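PDB 1XG8: hypothetical protein SA0798 from Staphylococcus aureus subsp. aureus N315, which is of unknown function but belongs to a family in the thioredoxin clan, consistent with a thioredoxin-like fold. Local coordinates for residues A[37-42]-A[48-53]; A[67-72]-A[82-87]. All blocks are in the same frame, centred on the assembly; numbering follows the deposited sequence.

Contact 1 of 2, residues A[37-42]-A[48-53]; sequences PLLKRK and FKYTYI
Leu-39 CD1 sits over one face of the Phe-48 ring, almost exactly on its axis: it is 3.9 Å from the centroid of that ring, only 3° off the normal. The methyl is therefore almost equally far from all six ring carbons, a textbook CH-pi contact. Leu-39 CB lies over the same face, out toward the CD2-CE2 rim, 3.7 Å from Phe-48 CE2, so that both carbons cover one face. The Tyr-50 ring meets the leucine differently. It slants past CD1, which is 4.1 Å from Tyr-50 CE2, and its phenol oxygen reaches furthest towards the helix: Tyr-50 OH is 3.4 Å from Leu-39 CB.

Two residues apart on an extended strand, Phe-48 and Tyr-50 send their side chains to the same side of the sheet. Leu-39, its CG opposite the carbonyl carbon (chi1 -55°) and its chain extended beyond, carries CD1 onto the Phe-48 face, where its flank also meets the Tyr-50 ring obliquely. A branched, flexible aliphatic suits this place because one methyl can serve both aromatics. Tyrosine suits its strand position because the long, flat side chain reaches across to the helix, its OH ending against Leu-39 CB and CD1.

Tyr-50 also touches Tyr-32 and Gln-36, which with Leu-39 recur every three or four residues along one side of helix 28-42. Ile-100 and Ile-104 of helix 97-110 pack against Leu-39 and Phe-48 respectively, extending the apolar layer. Strand 48-54 bonds through its backbone to strand 8-14, its parallel neighbour. The contact thus ties the last turns of the helix to the start of the following strand in the beta-alpha-beta crossover 8-14, 28-42, 48-54, the opening unit of a thioredoxin-like fold.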
loop_
_atom_site.group_PDB
_atom_site.type_symbol
_atom_site.label_atom_id
_atom_site.label_comp_id
_atom_site.label_asym_id
_atom_site.label_seq_id
_atom_site.Cartn_x
_atom_site.Cartn_y
_atom_site.Cartn_z
ATOM N N PRO A 37 5.405 -11.167 -0.578
ATOM C CA PRO A 37 6.649 -11.896 -0.859
ATOM C C PRO A 37 7.759 -10.943 -1.249
ATOM O O PRO A 37 8.898 -11.106 -0.846
ATOM C CB PRO A 37 6.265 -12.815 -2.015
ATOM C CG PRO A 37 4.811 -13.013 -1.826
ATOM C CD PRO A 37 4.340 -11.620 -1.482
ATOM N N LEU A 38 7.409 -9.949 -2.053
ATOM C CA LEU A 38 8.359 -8.947 -2.509
ATOM C C LEU A 38 9.191 -8.390 -1.355
ATOM O O LEU A 38 10.415 -8.451 -1.370
ATOM C CB LEU A 38 7.606 -7.797 -3.175
ATOM C CG LEU A 38 8.440 -6.639 -3.723
ATOM C CD1 LEU A 38 9.203 -7.107 -4.951
ATOM C CD2 LEU A 38 7.529 -5.463 -4.067
ATOM N N LEU A 39 8.514 -7.844 -0.352
ATOM C CA LEU A 39 9.198 -7.249 0.784
ATOM C C LEU A 39 9.935 -8.267 1.642
ATOM O O LEU A 39 11.031 -7.986 2.140
ATOM C CB LEU A 39 8.200 -6.471 1.635
ATOM C CG LEU A 39 7.419 -5.409 0.870
ATOM C CD1 LEU A 39 6.589 -4.614 1.856
ATOM C CD2 LEU A 39 8.370 -4.500 0.109
ATOM N N LYS A 40 9.339 -9.442 1.818
ATOM C CA LYS A 40 9.964 -10.496 2.610
ATOM C C LYS A 40 11.305 -10.895 1.992
ATOM O O LYS A 40 12.221 -11.342 2.685
ATOM C CB LYS A 40 9.053 -11.724 2.674
ATOM C CG LYS A 40 9.728 -12.956 3.277
ATOM C CD LYS A 40 8.845 -14.195 3.195
ATOM C CE LYS A 40 8.469 -14.519 1.755
ATOM N NZ LYS A 40 9.676 -14.640 0.885
ATOM N N ARG A 41 11.414 -10.713 0.681
ATOM C CA ARG A 41 12.619 -11.064 -0.054
ATOM C C ARG A 41 13.661 -9.949 -0.135
ATOM O O ARG A 41 14.851 -10.191 0.050
ATOM C CB ARG A 41 12.222 -11.520 -1.457
ATOM C CG ARG A 41 13.367 -11.711 -2.433
ATOM C CD ARG A 41 12.864 -12.454 -3.655
ATOM N NE ARG A 41 11.659 -11.844 -4.217
ATOM C CZ ARG A 41 10.575 -12.524 -4.591
ATOM N NH1 ARG A 41 10.535 -13.844 -4.462
ATOM N NH2 ARG A 41 9.528 -11.883 -5.100
ATOM N N LYS A 42 13.216 -8.729 -0.405
ATOM C CA LYS A 42 14.128 -7.599 -0.519
ATOM C C LYS A 42 14.523 -6.999 0.824
ATOM O O LYS A 42 15.620 -6.456 0.959
ATOM C CB LYS A 42 13.510 -6.528 -1.416
ATOM C CG LYS A 42 13.257 -7.025 -2.828
ATOM C CD LYS A 42 12.684 -5.942 -3.708
ATOM C CE LYS A 42 12.859 -6.297 -5.173
ATOM N NZ LYS A 42 14.298 -6.325 -5.559
ATOM N N PHE A 48 7.012 -6.514 8.597
ATOM C CA PHE A 48 5.851 -5.836 8.046
ATOM C C PHE A 48 4.619 -6.593 8.471
ATOM O O PHE A 48 4.659 -7.803 8.644
ATOM C CB PHE A 48 5.896 -5.840 6.509
ATOM C CG PHE A 48 7.036 -5.055 5.925
ATOM C CD1 PHE A 48 6.993 -3.667 5.885
ATOM C CD2 PHE A 48 8.164 -5.704 5.434
ATOM C CE1 PHE A 48 8.059 -2.943 5.366
ATOM C CE2 PHE A 48 9.230 -4.985 4.914
ATOM C CZ PHE A 48 9.177 -3.608 4.882
ATOM N N LYS A 49 3.525 -5.871 8.647
ATOM C CA LYS A 49 2.249 -6.478 8.997
ATOM C C LYS A 49 1.334 -5.980 7.882
ATOM O O LYS A 49 1.280 -4.780 7.612
ATOM C CB LYS A 49 1.767 -6.001 10.376
ATOM C CG LYS A 49 1.720 -4.487 10.547
ATOM C CD LYS A 49 1.242 -4.079 11.937
ATOM C CE LYS A 49 2.169 -4.614 13.020
ATOM N NZ LYS A 49 1.747 -4.172 14.385
ATOM N N TYR A 50 0.633 -6.895 7.223
ATOM C CA TYR A 50 -0.229 -6.513 6.109
ATOM C C TYR A 50 -1.723 -6.505 6.384
ATOM O O TYR A 50 -2.241 -7.340 7.120
ATOM C CB TYR A 50 0.061 -7.417 4.903
ATOM C CG TYR A 50 1.518 -7.428 4.511
ATOM C CD1 TYR A 50 2.455 -8.119 5.274
ATOM C CD2 TYR A 50 1.969 -6.716 3.397
ATOM C CE1 TYR A 50 3.810 -8.104 4.942
ATOM C CE2 TYR A 50 3.326 -6.693 3.057
ATOM C CZ TYR A 50 4.238 -7.391 3.838
ATOM O OH TYR A 50 5.578 -7.365 3.530
ATOM N N THR A 51 -2.411 -5.549 5.777
ATOM C CA THR A 51 -3.849 -5.432 5.927
ATOM C C THR A 51 -4.481 -5.009 4.612
ATOM O O THR A 51 -3.944 -4.172 3.888
ATOM C CB THR A 51 -4.237 -4.391 6.994
ATOM O OG1 THR A 51 -3.671 -4.760 8.256
ATOM C CG2 THR A 51 -5.758 -4.311 7.123
ATOM N N TYR A 52 -5.626 -5.603 4.309
ATOM C CA TYR A 52 -6.351 -5.285 3.093
ATOM C C TYR A 52 -7.693 -4.700 3.478
ATOM O O TYR A 52 -8.436 -5.276 4.273
ATOM C CB TYR A 52 -6.564 -6.536 2.242
ATOM C CG TYR A 52 -7.472 -6.320 1.042
ATOM C CD1 TYR A 52 -7.084 -5.502 -0.021
ATOM C CD2 TYR A 52 -8.717 -6.952 0.966
ATOM C CE1 TYR A 52 -7.911 -5.324 -1.128
ATOM C CE2 TYR A 52 -9.551 -6.780 -0.138
ATOM C CZ TYR A 52 -9.141 -5.967 -1.180
ATOM O OH TYR A 52 -9.962 -5.817 -2.274
ATOM N N ILE A 53 -7.991 -3.543 2.908
ATOM C CA ILE A 53 -9.237 -2.856 3.179
ATOM C C ILE A 53 -10.059 -2.656 1.911
ATOM O O ILE A 53 -9.684 -1.901 1.009
ATOM C CB ILE A 53 -8.965 -1.498 3.854
ATOM C CG1 ILE A 53 -8.433 -1.745 5.265
ATOM C CG2 ILE A 53 -10.227 -0.646 3.869
ATOM C CD1 ILE A 53 -7.999 -0.495 5.970
#

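Contact 2 of 2, residues A[67-72]-A[82-87]; sequences LQFIER and LITMND
Phe-69 of helix 64-74 is met from three directions by the strand and turn at 82-87. Thr-84 CG2 lies over one face of its ring, 3.6 Å from the centroid and 17° off the normal, shifted toward the CE2 and CZ rim, in a CH-pi contact. Leu-82 CD2 packs at the root of the side chain, 3.6 Å from Phe-69 CB, the two side chains crossing at about a right angle. At the far edge, in the ring plane, Asp-87 O stands 3.4 Å from Phe-69 CZ, where the slightly positive C-H rim suits a carbonyl oxygen. Buried Phe-69 is long enough to offer the strand face and edge; Leu-82 fills in against CB and CD1 with branched, apolar bulk.

Thr-84 presents its methyl because CG2 lies opposite the carbonyl carbon, while OG1 (chi1 63°) takes the place between N and C. A beta-branched residue suits the strand and offers this methyl without a long chain. Asn-86 and Asp-87 both have positive phi, as in a type I' turn, which brings the Asp-87 carbonyl to the ring; Asn-86 is held by a hydrogen bond from Asn-8 ND2 to its OD1.

Leu-82 and Thr-84 also touch Tyr-13 of strand 8-14, against which Ile-70 packs from the helix. Alternate residues Ile-83 and Met-85 turn instead to helix 97-110, so strand 82-85 is sandwiched between helices 64-74 and 97-110.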
loop_
_atom_site.group_PDB
_atom_site.type_symbol
_atom_site.label_atom_id
_atom_site.label_comp_id
_atom_site.label_asym_id
_atom_site.label_seq_id
_atom_site.Cartn_x
_atom_site.Cartn_y
_atom_site.Cartn_z
ATOM N N LEU A 67 -10.053 5.854 6.821
ATOM C CA LEU A 67 -11.147 6.670 6.337
ATOM C C LEU A 67 -10.633 7.829 5.492
ATOM O O LEU A 67 -11.239 8.192 4.488
ATOM C CB LEU A 67 -11.970 7.172 7.530
ATOM C CG LEU A 67 -13.281 7.857 7.157
ATOM C CD1 LEU A 67 -13.000 9.295 6.767
ATOM C CD2 LEU A 67 -13.960 7.100 6.007
ATOM N N GLN A 68 -9.503 8.394 5.896
ATOM C CA GLN A 68 -8.898 9.505 5.178
ATOM C C GLN A 68 -8.491 9.150 3.752
ATOM O O GLN A 68 -8.710 9.938 2.832
ATOM C CB GLN A 68 -7.684 10.017 5.944
ATOM C CG GLN A 68 -6.761 10.896 5.119
ATOM C CD GLN A 68 -5.823 11.702 5.990
ATOM O OE1 GLN A 68 -6.249 12.651 6.661
ATOM N NE2 GLN A 68 -4.543 11.322 6.003
ATOM N N PHE A 69 -7.886 7.979 3.566
ATOM C CA PHE A 69 -7.473 7.547 2.227
ATOM C C PHE A 69 -8.671 7.061 1.403
ATOM O O PHE A 69 -8.777 7.348 0.203
ATOM C CB PHE A 69 -6.435 6.431 2.326
ATOM C CG PHE A 69 -5.076 6.908 2.728
ATOM C CD1 PHE A 69 -4.346 7.743 1.886
ATOM C CD2 PHE A 69 -4.517 6.515 3.936
ATOM C CE1 PHE A 69 -3.080 8.175 2.239
ATOM C CE2 PHE A 69 -3.249 6.942 4.302
ATOM C CZ PHE A 69 -2.528 7.774 3.450
ATOM N N ILE A 70 -9.563 6.320 2.061
ATOM C CA ILE A 70 -10.759 5.795 1.415
ATOM C C ILE A 70 -11.580 6.944 0.836
ATOM O O ILE A 70 -12.218 6.801 -0.204
ATOM C CB ILE A 70 -11.621 5.010 2.411
ATOM C CG1 ILE A 70 -10.841 3.793 2.916
ATOM C CG2 ILE A 70 -12.925 4.588 1.741
ATOM C CD1 ILE A 70 -11.577 2.960 3.939
ATOM N N GLU A 71 -11.546 8.085 1.517
ATOM C CA GLU A 71 -12.271 9.270 1.077
ATOM C C GLU A 71 -11.701 9.793 -0.248
ATOM O O GLU A 71 -12.447 10.112 -1.179
ATOM C CB GLU A 71 -12.181 10.368 2.149
ATOM C CG GLU A 71 -12.856 10.036 3.488
ATOM C CD GLU A 71 -14.297 10.557 3.611
ATOM O OE1 GLU A 71 -14.950 10.277 4.649
ATOM O OE2 GLU A 71 -14.778 11.249 2.682
ATOM N N ARG A 72 -10.376 9.868 -0.332
ATOM C CA ARG A 72 -9.708 10.365 -1.536
ATOM C C ARG A 72 -9.946 9.446 -2.722
ATOM O O ARG A 72 -9.988 9.886 -3.868
ATOM C CB ARG A 72 -8.213 10.487 -1.275
ATOM C CG ARG A 72 -7.929 10.794 0.165
ATOM C CD ARG A 72 -6.465 11.023 0.416
ATOM N NE ARG A 72 -5.988 12.202 -0.287
ATOM C CZ ARG A 72 -4.816 12.770 -0.045
ATOM N NH1 ARG A 72 -4.026 12.252 0.882
ATOM N NH2 ARG A 72 -4.443 13.851 -0.718
ATOM N N LEU A 82 -4.370 1.110 -3.521
ATOM C CA LEU A 82 -3.631 2.199 -2.900
ATOM C C LEU A 82 -2.778 1.534 -1.827
ATOM O O LEU A 82 -3.282 0.744 -1.025
ATOM C CB LEU A 82 -4.570 3.223 -2.254
ATOM C CG LEU A 82 -3.905 4.307 -1.385
ATOM C CD1 LEU A 82 -3.119 5.283 -2.238
ATOM C CD2 LEU A 82 -4.979 5.055 -0.614
ATOM N N ILE A 83 -1.484 1.829 -1.835
ATOM C CA ILE A 83 -0.577 1.259 -0.857
ATOM C C ILE A 83 -0.112 2.329 0.114
ATOM O O ILE A 83 0.245 3.433 -0.300
ATOM C CB ILE A 83 0.690 0.661 -1.527
ATOM C CG1 ILE A 83 0.298 -0.420 -2.534
ATOM C CG2 ILE A 83 1.611 0.081 -0.461
ATOM C CD1 ILE A 83 1.451 -1.269 -3.034
ATOM N N THR A 84 -0.146 2.019 1.407
ATOM C CA THR A 84 0.351 2.953 2.413
ATOM C C THR A 84 1.179 2.154 3.403
ATOM O O THR A 84 0.896 0.983 3.653
ATOM C CB THR A 84 -0.768 3.690 3.209
ATOM O OG1 THR A 84 -1.534 2.742 3.950
ATOM C CG2 THR A 84 -1.672 4.484 2.281
ATOM N N MET A 85 2.227 2.771 3.935
ATOM C CA MET A 85 3.081 2.114 4.924
ATOM C C MET A 85 3.198 3.049 6.113
ATOM O O MET A 85 3.734 4.151 5.998
ATOM C CB MET A 85 4.471 1.815 4.367
ATOM C CG MET A 85 5.384 1.157 5.405
ATOM S SD MET A 85 6.990 0.639 4.760
ATOM C CE MET A 85 7.814 2.201 4.619
ATOM N N ASN A 86 2.671 2.601 7.246
ATOM C CA ASN A 86 2.675 3.398 8.459
ATOM C C ASN A 86 1.838 4.653 8.225
ATOM O O ASN A 86 2.177 5.743 8.688
ATOM C CB ASN A 86 4.114 3.743 8.853
ATOM C CG ASN A 86 4.884 2.525 9.355
ATOM O OD1 ASN A 86 6.107 2.454 9.229
ATOM N ND2 ASN A 86 4.165 1.567 9.939
ATOM N N ASP A 87 0.738 4.471 7.490
ATOM C CA ASP A 87 -0.200 5.546 7.164
ATOM C C ASP A 87 0.308 6.608 6.208
ATOM O O ASP A 87 -0.331 7.646 6.043
ATOM C CB ASP A 87 -0.693 6.235 8.434
ATOM C CG ASP A 87 -1.710 5.410 9.181
ATOM O OD1 ASP A 87 -2.757 5.076 8.584
ATOM O OD2 ASP A 87 -1.465 5.094 10.364
#

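Overall arrangement
Contact 1 closes before contact 2 opens along the chain, strand 48-54 leading on to helix 64-74. Their centres lie 16 Å apart, on opposite sides of the chain's centre, yet both reach one mixed sheet of order 48-54, 8-14, 82-85, 88-92. Contact 1 lies on the face shared by helices 28-42 and 97-110, and contact 2 on the face under helix 64-74. Two packing contacts join them: Phe-48 CE1 with Met-85 SD at 3.8 Å, and Ile-53 CG2 with Ile-70 CD1 at 3.9 Å. Helices on both faces of this sheet give the layered alpha-beta-alpha arrangement of the thioredoxin fold, consistent with the clan.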